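Local coordinates for polyporopepsin (Irpex lacteus, PDB 1WKR), which cleaves peptide bonds as a pepsin-family aspartic endopeptidase of broad specificity, with milk-clotting activity, at residues K44-T49 and Q87-A92; T74-V77 and L82-P85; P178-S183 and S206-V211; F258-Q263 and F306-T311. All coordinates share one frame; numbering follows the deposited sequence.

Interaction 1 of 4, residues K44-T49 and Q87-A92; sequences KSYVKT and QSIGVA
The phenol ring of Tyr46, carried by a loop without regular structure, lies against Val91 of segment 87-92, part of strand 82-96, and the orientation of these two side chains defines the contact. They cross at about a right angle: the ring offers one face, and the methyl CG2 of Val91 stands over it, 3.9 Å from the ring centroid and 23° off the normal. This is a CH-pi contact shifted toward the rim, closest where Val91 CG2 meets Tyr46 CD2 at 3.6 Å. The second methyl of Val91 sits farther back, with CG1 3.8 Å from Tyr46 CB, so both methyls lie on the same side of the ring plane. Tyr46 extends across to the strand because its CG is anti to the backbone N (chi1 -179°). At its far end the ring passes Ile89 at a slant, Tyr46 CE1 lying 4.2 Å from Ile89 CD1. The hydroxyl at the end of the ring is held elsewhere, by hydrogen bonds with the carboxylate of Asp75 and with Ser52, and these fix the reach of the ring while the valine supports its face. A leucine in place of Tyr46 would probably leave Asp75 without its phenolic partner and Val91 CG2 without an aromatic face to rest on. Around this apolar contact, strand 82-96 pairs antiparallel with strand 67-79 and parallel with the short strand 39-40, whose Leu40 touches both Tyr46 and Val91, while Tyr27 of strand 25-32 also packs against the tyrosine.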
loop_
_atom_site.group_PDB
_atom_site.type_symbol
_atom_site.label_atom_id
_atom_site.label_comp_id
_atom_site.label_asym_id
_atom_site.label_seq_id
_atom_site.Cartn_x
_atom_site.Cartn_y
_atom_site.Cartn_z
ATOM N N LYS A 44 8.188 14.631 13.663
ATOM C CA LYS A 44 7.637 15.670 14.588
ATOM C C LYS A 44 7.226 15.011 15.884
ATOM O O LYS A 44 6.590 13.947 15.961
ATOM C CB LYS A 44 6.384 16.247 13.970
ATOM C CG LYS A 44 6.669 17.021 12.688
ATOM C CD LYS A 44 5.295 17.457 12.029
ATOM C CE LYS A 44 5.374 18.323 10.847
ATOM N NZ LYS A 44 4.511 19.412 10.791
ATOM N N SER A 45 7.467 15.703 17.030
ATOM C CA SER A 45 6.985 15.274 18.321
ATOM C C SER A 45 5.425 15.390 18.313
ATOM O O SER A 45 4.868 16.280 17.714
ATOM C CB SER A 45 7.526 16.201 19.401
ATOM O OG SER A 45 8.939 16.148 19.410
ATOM N N TYR A 46 4.852 14.502 19.109
ATOM C CA TYR A 46 3.390 14.548 19.335
ATOM C C TYR A 46 3.046 15.824 20.115
ATOM O O TYR A 46 3.472 15.990 21.259
ATOM C CB TYR A 46 2.959 13.345 20.128
ATOM C CG TYR A 46 1.489 13.213 20.441
ATOM C CD1 TYR A 46 0.505 13.652 19.561
ATOM C CD2 TYR A 46 1.090 12.589 21.623
ATOM C CE1 TYR A 46 -0.844 13.498 19.862
ATOM C CE2 TYR A 46 -0.246 12.430 21.914
ATOM C CZ TYR A 46 -1.164 12.865 21.049
ATOM O OH TYR A 46 -2.515 12.631 21.388
ATOM N N VAL A 47 2.246 16.673 19.513
ATOM C CA VAL A 47 1.780 17.936 20.177
ATOM C C VAL A 47 0.492 17.620 20.879
ATOM O O VAL A 47 -0.569 17.310 20.222
ATOM C CB VAL A 47 1.617 18.988 19.157
ATOM C CG1 VAL A 47 1.120 20.281 19.870
ATOM C CG2 VAL A 47 2.999 19.265 18.473
ATOM N N LYS A 48 0.464 17.632 22.198
ATOM C CA LYS A 48 -0.677 17.244 23.014
ATOM C C LYS A 48 -1.557 18.444 23.258
ATOM O O LYS A 48 -1.140 19.503 23.795
ATOM C CB LYS A 48 -0.192 16.684 24.347
ATOM C CG LYS A 48 0.517 15.343 24.090
ATOM C CD LYS A 48 0.935 14.722 25.467
ATOM C CE LYS A 48 1.655 13.371 25.248
ATOM N NZ LYS A 48 2.044 12.807 26.587
ATOM N N THR A 49 -2.822 18.357 22.865
ATOM C CA THR A 49 -3.807 19.391 23.054
ATOM C C THR A 49 -4.913 18.828 23.875
ATOM O O THR A 49 -4.903 17.713 24.363
ATOM C CB THR A 49 -4.366 19.872 21.693
ATOM O OG1 THR A 49 -5.091 18.761 21.062
ATOM C CG2 THR A 49 -3.266 20.319 20.767
ATOM N N GLN A 87 -10.226 9.065 17.807
ATOM C CA GLN A 87 -9.434 8.027 17.112
ATOM C C GLN A 87 -8.303 7.520 18.006
ATOM O O GLN A 87 -7.579 8.340 18.574
ATOM C CB GLN A 87 -8.847 8.630 15.832
ATOM C CG GLN A 87 -7.931 7.622 15.080
ATOM C CD GLN A 87 -8.657 6.407 14.584
ATOM O OE1 GLN A 87 -9.720 6.561 13.929
ATOM N NE2 GLN A 87 -8.142 5.209 14.818
ATOM N N SER A 88 -8.176 6.218 18.148
ATOM C CA SER A 88 -7.041 5.647 18.892
ATOM C C SER A 88 -5.833 5.678 17.943
ATOM O O SER A 88 -5.906 5.138 16.811
ATOM C CB SER A 88 -7.397 4.296 19.338
ATOM O OG SER A 88 -6.326 3.761 20.135
ATOM N N ILE A 89 -4.742 6.255 18.407
ATOM C CA ILE A 89 -3.472 6.375 17.664
ATOM C C ILE A 89 -2.327 5.907 18.510
ATOM O O ILE A 89 -2.314 6.058 19.770
ATOM C CB ILE A 89 -3.233 7.827 17.185
ATOM C CG1 ILE A 89 -3.112 8.828 18.370
ATOM C CG2 ILE A 89 -4.360 8.251 16.239
ATOM C CD1 ILE A 89 -2.603 10.137 17.951
ATOM N N GLY A 90 -1.277 5.439 17.892
ATOM C CA GLY A 90 0.011 5.208 18.542
ATOM C C GLY A 90 0.917 6.410 18.433
ATOM O O GLY A 90 0.868 7.199 17.500
ATOM N N VAL A 91 1.768 6.537 19.467
ATOM C CA VAL A 91 2.785 7.590 19.517
ATOM C C VAL A 91 4.125 6.894 19.810
ATOM O O VAL A 91 4.296 6.337 20.889
ATOM C CB VAL A 91 2.436 8.666 20.560
ATOM C CG1 VAL A 91 3.579 9.673 20.650
ATOM C CG2 VAL A 91 1.155 9.372 20.117
ATOM N N ALA A 92 4.984 6.929 18.828
ATOM C CA ALA A 92 6.218 6.087 18.919
ATOM C C ALA A 92 7.258 6.729 19.833
ATOM O O ALA A 92 7.548 7.957 19.699
ATOM C CB ALA A 92 6.826 5.956 17.495
#

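Interaction 2 of 4, residues T74-V77 and L82-P85; sequences TDTV and LTIP
Val77 and Ile84 face each other as an antiparallel hydrogen-bonded pair, their CA atoms 5.1 Å apart, in a beta hairpin whose strand directions differ by 172°. Two backbone hydrogen bonds close the pair: Val77 N to Ile84 O at 2.9 Å and Ile84 N to Val77 O at 2.8 Å. The same two carbonyl oxygens also receive CA-H...O contacts, with Thr76 CA 3.3 Å from Ile84 O and Thr83 CA 3.5 Å from Val77 O, as is common between antiparallel strands. Apolar contact is divided between the two faces of the hairpin. On the face of Val77 and Ile84 the side chains meet loosely, Val77 CG1 to Ile84 CD1 being 4.4 Å. Thr76 and Thr83 touch more closely through their methyls, CG2 to CG2 at 3.6 Å; in both, CG2 is anti to the backbone N, which turns each methyl toward the other strand. A further polar contact lies within one strand, where Asp75 OD1 accepts from Thr76 N on its anti side at 2.8 Å, while Asp75 OD2 bonds to the hydroxyl of Tyr46. Helix 128-134 packs against Ile84 through Val128, Asn131 and Leu132, and Val18 of strand 14-20 lies against Val77.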
loop_
_atom_site.group_PDB
_atom_site.type_symbol
_atom_site.label_atom_id
_atom_site.label_comp_id
_atom_site.label_asym_id
_atom_site.label_seq_id
_atom_site.Cartn_x
_atom_site.Cartn_y
_atom_site.Cartn_z
ATOM N N THR A 74 -5.927 8.465 22.593
ATOM C CA THR A 74 -6.992 8.876 21.708
ATOM C C THR A 74 -6.837 10.339 21.397
ATOM O O THR A 74 -6.334 11.138 22.248
ATOM C CB THR A 74 -8.357 8.497 22.166
ATOM O OG1 THR A 74 -8.616 9.188 23.435
ATOM C CG2 THR A 74 -8.554 7.042 22.411
ATOM N N ASP A 75 -7.267 10.779 20.242
ATOM C CA ASP A 75 -7.158 12.168 19.848
ATOM C C ASP A 75 -8.079 12.444 18.659
ATOM O O ASP A 75 -8.643 11.478 18.055
ATOM C CB ASP A 75 -5.687 12.519 19.489
ATOM C CG ASP A 75 -5.345 13.959 19.854
ATOM O OD1 ASP A 75 -6.175 14.846 19.724
ATOM O OD2 ASP A 75 -4.141 14.222 20.137
ATOM N N THR A 76 -8.268 13.687 18.319
ATOM C CA THR A 76 -9.082 14.075 17.152
ATOM C C THR A 76 -8.179 14.052 15.953
ATOM O O THR A 76 -7.132 14.722 15.911
ATOM C CB THR A 76 -9.667 15.454 17.367
ATOM O OG1 THR A 76 -10.624 15.328 18.434
ATOM C CG2 THR A 76 -10.433 15.950 16.144
ATOM N N VAL A 77 -8.587 13.314 14.923
ATOM C CA VAL A 77 -7.811 13.178 13.657
ATOM C C VAL A 77 -8.586 13.777 12.537
ATOM O O VAL A 77 -9.816 13.472 12.383
ATOM C CB VAL A 77 -7.568 11.662 13.438
ATOM C CG1 VAL A 77 -7.039 11.393 12.035
ATOM C CG2 VAL A 77 -6.580 11.166 14.513
ATOM N N LEU A 82 -12.847 15.710 6.782
ATOM C CA LEU A 82 -13.452 14.703 7.691
ATOM C C LEU A 82 -12.744 14.785 9.013
ATOM O O LEU A 82 -11.497 14.902 9.093
ATOM C CB LEU A 82 -13.329 13.313 7.083
ATOM C CG LEU A 82 -13.897 13.180 5.644
ATOM C CD1 LEU A 82 -13.697 11.721 5.235
ATOM C CD2 LEU A 82 -15.397 13.514 5.577
ATOM N N THR A 83 -13.505 14.649 10.083
ATOM C CA THR A 83 -12.930 14.690 11.475
ATOM C C THR A 83 -13.350 13.498 12.222
ATOM O O THR A 83 -14.589 13.107 12.206
ATOM C CB THR A 83 -13.399 15.953 12.167
ATOM O OG1 THR A 83 -12.930 17.108 11.371
ATOM C CG2 THR A 83 -12.822 16.108 13.512
ATOM N N ILE A 84 -12.456 12.866 12.965
ATOM C CA ILE A 84 -12.705 11.726 13.787
ATOM C C ILE A 84 -12.369 12.060 15.213
ATOM O O ILE A 84 -11.169 12.075 15.570
ATOM C CB ILE A 84 -11.831 10.491 13.384
ATOM C CG1 ILE A 84 -11.988 10.228 11.893
ATOM C CG2 ILE A 84 -12.231 9.293 14.226
ATOM C CD1 ILE A 84 -10.850 9.312 11.364
ATOM N N PRO A 85 -13.324 12.342 16.064
ATOM C CA PRO A 85 -13.022 12.578 17.490
ATOM C C PRO A 85 -12.657 11.123 18.127
ATOM O O PRO A 85 -13.287 10.153 17.712
ATOM C CB PRO A 85 -14.365 13.138 18.064
ATOM C CG PRO A 85 -15.449 12.960 17.030
ATOM C CD PRO A 85 -14.788 12.547 15.749
#

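Interaction 3 of 4, residues P178-S183 and S206-V211; sequences PITSTS and STAGIV. With SO4 (sulfate ion), chain E.
An ST turn in the loop between strands 175-178 and 190-197 rests on the strand 207-211 through one small methyl. In the turn, Thr180 OG1 accepts a nearly straight hydrogen bond from Thr182 N, 3.1 Å long with 168° at the hydrogen. The hydroxyl is placed anti to the Thr180 backbone N (chi1 -179°), a position from which it also touches the opposing strand: Thr180 OG1 lies 3.9 Å from Ala208 CB. Thr182 approaches the same methyl with carbon, its CG2 being 3.7 Å from Ala208 CB and its CB equally near. Ala208 therefore fits against a hydroxyl of one threonine and the methyl end of the other. Thr180 OG1 has a further partner in ND2 of Asn192, which ties the turn to strand 190-197. A valine in place of Thr180 would probably leave Thr182 N and the Asn192 amide each without this acceptor and allow the turn to shift over Ala208. At the corner before the strand, Ser206 holds a sulfate ion, probably from the crystallisation liquor, by two hydrogen bonds: Ser206 OG to O2 at 2.7 Å and Ser206 N to O4 at 3.0 Å. The arrangement is plain loop-on-sheet packing in the C-terminal half of a pepsin-like fold, where strand 207-211 runs on to the catalytic Asp212.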
loop_
_atom_site.group_PDB
_atom_site.type_symbol
_atom_site.label_atom_id
_atom_site.label_comp_id
_atom_site.label_asym_id
_atom_site.label_seq_id
_atom_site.Cartn_x
_atom_site.Cartn_y
_atom_site.Cartn_z
ATOM N N PRO A 178 -13.942 -11.317 -3.676
ATOM C CA PRO A 178 -14.053 -11.392 -2.219
ATOM C C PRO A 178 -12.714 -11.456 -1.543
ATOM O O PRO A 178 -11.766 -12.003 -2.133
ATOM C CB PRO A 178 -14.841 -12.690 -1.954
ATOM C CG PRO A 178 -15.442 -13.079 -3.289
ATOM C CD PRO A 178 -14.440 -12.565 -4.334
ATOM N N ILE A 179 -12.605 -10.979 -0.300
ATOM C CA ILE A 179 -11.405 -11.242 0.430
ATOM C C ILE A 179 -11.185 -12.738 0.499
ATOM O O ILE A 179 -12.121 -13.515 0.771
ATOM C CB ILE A 179 -11.437 -10.595 1.847
ATOM C CG1 ILE A 179 -11.532 -9.101 1.709
ATOM C CG2 ILE A 179 -10.175 -11.014 2.637
ATOM C CD1 ILE A 179 -10.628 -8.387 0.701
ATOM N N THR A 180 -9.968 -13.200 0.262
ATOM C CA THR A 180 -9.663 -14.641 0.214
ATOM C C THR A 180 -9.943 -15.286 1.581
ATOM O O THR A 180 -9.808 -14.689 2.638
ATOM C CB THR A 180 -8.165 -14.795 -0.136
ATOM O OG1 THR A 180 -7.895 -16.204 -0.213
ATOM C CG2 THR A 180 -7.239 -14.206 0.881
ATOM N N SER A 181 -10.326 -16.554 1.443
ATOM C CA SER A 181 -10.521 -17.398 2.635
ATOM C C SER A 181 -9.219 -17.957 3.139
ATOM O O SER A 181 -9.181 -18.539 4.255
ATOM C CB SER A 181 -11.446 -18.607 2.315
ATOM O OG SER A 181 -10.803 -19.457 1.391
ATOM N N THR A 182 -8.139 -17.840 2.408
ATOM C CA THR A 182 -6.851 -18.445 2.739
ATOM C C THR A 182 -6.081 -17.615 3.683
ATOM O O THR A 182 -5.910 -16.366 3.429
ATOM C CB THR A 182 -6.053 -18.684 1.452
ATOM O OG1 THR A 182 -6.747 -19.689 0.696
ATOM C CG2 THR A 182 -4.684 -19.143 1.736
ATOM N N SER A 183 -5.614 -18.131 4.791
ATOM C CA SER A 183 -4.819 -17.476 5.767
ATOM C C SER A 183 -3.307 -17.627 5.505
ATOM O O SER A 183 -2.924 -18.728 4.983
ATOM C CB SER A 183 -5.178 -18.046 7.199
ATOM O OG SER A 183 -4.470 -17.268 8.268
ATOM N N SER A 206 -2.575 -19.710 -9.512
ATOM C CA SER A 206 -3.646 -19.152 -8.656
ATOM C C SER A 206 -3.336 -19.415 -7.227
ATOM O O SER A 206 -3.142 -20.561 -6.749
ATOM C CB SER A 206 -4.951 -19.845 -9.000
ATOM O OG SER A 206 -5.316 -19.511 -10.309
ATOM N N THR A 207 -3.311 -18.345 -6.428
ATOM C CA THR A 207 -2.931 -18.440 -4.998
ATOM C C THR A 207 -3.343 -17.148 -4.286
ATOM O O THR A 207 -3.831 -16.205 -4.911
ATOM C CB THR A 207 -1.413 -18.673 -4.890
ATOM O OG1 THR A 207 -1.112 -19.049 -3.554
ATOM C CG2 THR A 207 -0.567 -17.410 -5.279
ATOM N N ALA A 208 -3.106 -17.120 -2.986
ATOM C CA ALA A 208 -3.499 -16.003 -2.150
ATOM C C ALA A 208 -2.326 -15.046 -1.918
ATOM O O ALA A 208 -1.170 -15.482 -1.819
ATOM C CB ALA A 208 -4.019 -16.529 -0.778
ATOM N N GLY A 209 -2.653 -13.770 -1.723
ATOM C CA GLY A 209 -1.675 -12.710 -1.434
ATOM C C GLY A 209 -2.404 -11.449 -1.109
ATOM O O GLY A 209 -3.635 -11.490 -0.867
ATOM N N ILE A 210 -1.713 -10.328 -1.031
ATOM C CA ILE A 210 -2.341 -9.106 -0.552
ATOM C C ILE A 210 -2.094 -7.921 -1.445
ATOM O O ILE A 210 -1.187 -7.936 -2.281
ATOM C CB ILE A 210 -1.910 -8.781 0.912
ATOM C CG1 ILE A 210 -0.461 -8.253 0.977
ATOM C CG2 ILE A 210 -2.095 -10.016 1.812
ATOM C CD1 ILE A 210 -0.041 -7.728 2.353
ATOM N N VAL A 211 -2.938 -6.912 -1.292
ATOM C CA VAL A 211 -2.822 -5.619 -2.009
ATOM C C VAL A 211 -2.424 -4.600 -0.993
ATOM O O VAL A 211 -3.170 -4.351 -0.018
ATOM C CB VAL A 211 -4.159 -5.290 -2.700
ATOM C CG1 VAL A 211 -4.008 -3.962 -3.452
ATOM C CG2 VAL A 211 -4.603 -6.405 -3.633
HETATM S S SO4 E . -3.528 -20.999 -13.108
HETATM O O1 SO4 E . -4.401 -20.450 -14.116
HETATM O O2 SO4 E . -4.429 -21.422 -12.058
HETATM O O3 SO4 E . -2.839 -22.245 -13.643
HETATM O O4 SO4 E . -2.606 -20.073 -12.527
#

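Interaction 4 of 4, residues F258-Q263 and F306-T311; sequences FTIGGQ and FINGLT
Strand 256-260 ends in a type I' beta turn from Ile260 to Gln263, closed by Ile260 N to Gln263 O at 2.9 Å and Gln263 N to Ile260 O at 3.0 Å. Gly261 and Gly262 occupy its two central positions with positive phi, a conformation that favours glycine. The other segment is the short strand 306-308, followed by Gly309 at the N-cap position of helix 310-313. Both belong to the C-terminal half of the pepsin-like fold, and their backbones stay well apart, the nearest CA atoms, of Phe258 and Asn308, being 10.1 Å from each other; side chains bridge the interval. Phe258 and Asn308 slide past each other in opposite directions, with ring and amide planes 84° apart, almost perpendicular. With CG anti to the carbonyl carbon (chi1 -63°), the Asn308 amide is brought up against the Phe258 ring. The amide is buried, and its nitrogen is satisfied by a hydrogen bond to Gln193 OE1; the Gln193 side chain, on strand 190-197, also packs on Phe258 and Ile260. The Phe258 ring meets that of Phe312 edge-to-face. Asn308 lies close to the catalytic centre, its side chain about 7 Å from that of Asp212, and the neighbouring Ile307 packs on the bound peptide inhibitor. Across the contact, Ile260 CD1 reaches Asn308 ND2 at 4.3 Å, and the closest approach is Phe258 CE2 to Asn308 OD1 at 3.8 Å.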
loop_
_atom_site.group_PDB
_atom_site.type_symbol
_atom_site.label_atom_id
_atom_site.label_comp_id
_atom_site.label_asym_id
_atom_site.label_seq_id
_atom_site.Cartn_x
_atom_site.Cartn_y
_atom_site.Cartn_z
ATOM N N PHE A 258 -2.360 -10.266 -14.835
ATOM C CA PHE A 258 -2.876 -10.704 -13.511
ATOM C C PHE A 258 -4.343 -11.059 -13.739
ATOM O O PHE A 258 -5.141 -10.260 -14.229
ATOM C CB PHE A 258 -2.814 -9.524 -12.531
ATOM C CG PHE A 258 -1.388 -9.177 -12.134
ATOM C CD1 PHE A 258 -0.501 -8.543 -13.025
ATOM C CD2 PHE A 258 -0.951 -9.389 -10.830
ATOM C CE1 PHE A 258 0.774 -8.216 -12.631
ATOM C CE2 PHE A 258 0.324 -9.064 -10.448
ATOM C CZ PHE A 258 1.206 -8.472 -11.356
ATOM N N THR A 259 -4.728 -12.248 -13.323
ATOM C CA THR A 259 -6.154 -12.664 -13.388
ATOM C C THR A 259 -6.717 -12.514 -12.003
ATOM O O THR A 259 -6.279 -13.178 -11.074
ATOM C CB THR A 259 -6.298 -14.075 -13.860
ATOM O OG1 THR A 259 -5.721 -14.217 -15.184
ATOM C CG2 THR A 259 -7.793 -14.496 -13.942
ATOM N N ILE A 260 -7.693 -11.589 -11.893
ATOM C CA ILE A 260 -8.321 -11.238 -10.581
ATOM C C ILE A 260 -9.798 -11.074 -10.826
ATOM O O ILE A 260 -10.237 -10.342 -11.717
ATOM C CB ILE A 260 -7.758 -9.888 -10.066
ATOM C CG1 ILE A 260 -6.244 -9.950 -9.900
ATOM C CG2 ILE A 260 -8.478 -9.500 -8.773
ATOM C CD1 ILE A 260 -5.598 -8.583 -9.632
ATOM N N GLY A 261 -10.630 -11.789 -10.049
ATOM C CA GLY A 261 -12.070 -11.636 -10.191
ATOM C C GLY A 261 -12.600 -12.030 -11.566
ATOM O O GLY A 261 -13.633 -11.473 -11.965
ATOM N N GLY A 262 -11.890 -12.910 -12.271
ATOM C CA GLY A 262 -12.325 -13.347 -13.604
ATOM C C GLY A 262 -11.911 -12.397 -14.693
ATOM O O GLY A 262 -12.270 -12.644 -15.886
ATOM N N GLN A 263 -11.175 -11.327 -14.402
ATOM C CA GLN A 263 -10.752 -10.347 -15.396
ATOM C C GLN A 263 -9.230 -10.299 -15.489
ATOM O O GLN A 263 -8.509 -10.620 -14.507
ATOM C CB GLN A 263 -11.283 -9.018 -15.087
ATOM C CG GLN A 263 -12.840 -8.950 -15.212
ATOM C CD GLN A 263 -13.445 -9.235 -16.595
ATOM O OE1 GLN A 263 -14.709 -9.717 -16.538
ATOM N NE2 GLN A 263 -12.842 -8.987 -17.614
ATOM N N PHE A 306 2.157 -13.249 -2.622
ATOM C CA PHE A 306 2.457 -12.056 -3.418
ATOM C C PHE A 306 2.015 -10.810 -2.643
ATOM O O PHE A 306 1.126 -10.933 -1.769
ATOM C CB PHE A 306 1.763 -12.104 -4.843
ATOM C CG PHE A 306 0.256 -12.104 -4.755
ATOM C CD1 PHE A 306 -0.474 -10.942 -4.579
ATOM C CD2 PHE A 306 -0.451 -13.309 -4.843
ATOM C CE1 PHE A 306 -1.838 -10.936 -4.499
ATOM C CE2 PHE A 306 -1.833 -13.314 -4.779
ATOM C CZ PHE A 306 -2.520 -12.151 -4.607
ATOM N N ILE A 307 2.595 -9.707 -3.026
ATOM C CA ILE A 307 2.126 -8.371 -2.548
ATOM C C ILE A 307 2.014 -7.512 -3.807
ATOM O O ILE A 307 3.044 -7.173 -4.429
ATOM C CB ILE A 307 3.039 -7.735 -1.502
ATOM C CG1 ILE A 307 3.190 -8.639 -0.284
ATOM C CG2 ILE A 307 2.456 -6.394 -1.102
ATOM C CD1 ILE A 307 4.123 -8.151 0.800
ATOM N N ASN A 308 0.791 -7.106 -4.151
ATOM C CA ASN A 308 0.588 -6.105 -5.216
ATOM C C ASN A 308 0.790 -4.748 -4.544
ATOM O O ASN A 308 -0.090 -4.257 -3.814
ATOM C CB ASN A 308 -0.796 -6.224 -5.842
ATOM C CG ASN A 308 -1.049 -7.531 -6.546
ATOM O OD1 ASN A 308 -0.152 -8.341 -6.794
ATOM N ND2 ASN A 308 -2.320 -7.766 -6.902
ATOM N N GLY A 309 1.965 -4.150 -4.762
ATOM C CA GLY A 309 2.382 -2.941 -4.055
ATOM C C GLY A 309 2.117 -1.679 -4.771
ATOM O O GLY A 309 1.365 -1.618 -5.751
ATOM N N LEU A 310 2.711 -0.605 -4.237
ATOM C CA LEU A 310 2.552 0.752 -4.805
ATOM C C LEU A 310 2.827 0.796 -6.283
ATOM O O LEU A 310 2.106 1.458 -7.008
ATOM C CB LEU A 310 3.558 1.667 -4.030
ATOM C CG LEU A 310 3.642 3.118 -4.479
ATOM C CD1 LEU A 310 4.174 3.942 -3.295
ATOM C CD2 LEU A 310 4.571 3.302 -5.673
ATOM N N THR A 311 3.831 0.063 -6.770
ATOM C CA THR A 311 4.218 0.112 -8.163
ATOM C C THR A 311 3.162 -0.533 -9.039
ATOM O O THR A 311 3.011 -0.147 -10.216
ATOM C CB THR A 311 5.592 -0.524 -8.384
ATOM O OG1 THR A 311 5.632 -1.832 -7.700
ATOM C CG2 THR A 311 6.731 0.364 -7.898
#

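Overall arrangement
The four contacts form two pairs, 1 and 2 in the N-terminal half of the chain, 3 and 4 in the C-terminal half. Interactions 1 and 2, with centres 11 Å apart, share strand 82-96, and Gln87 O and Asp75 N lie 3.0 Å apart in a probable hydrogen bond. Interactions 3 and 4, with centres 10 Å apart, meet where strands 207-211 and 306-308 run side by side: Ile210 O is 2.8 Å from Asn308 N. Between the pairs the centres are 32 to 34 Å apart. Interaction 4 comes nearest the catalytic pair, the Asn308 side chain lying about 7 Å from that of Asp212 and about 12 Å from that of Asp32; the strand of interaction 3 leads into Asp212.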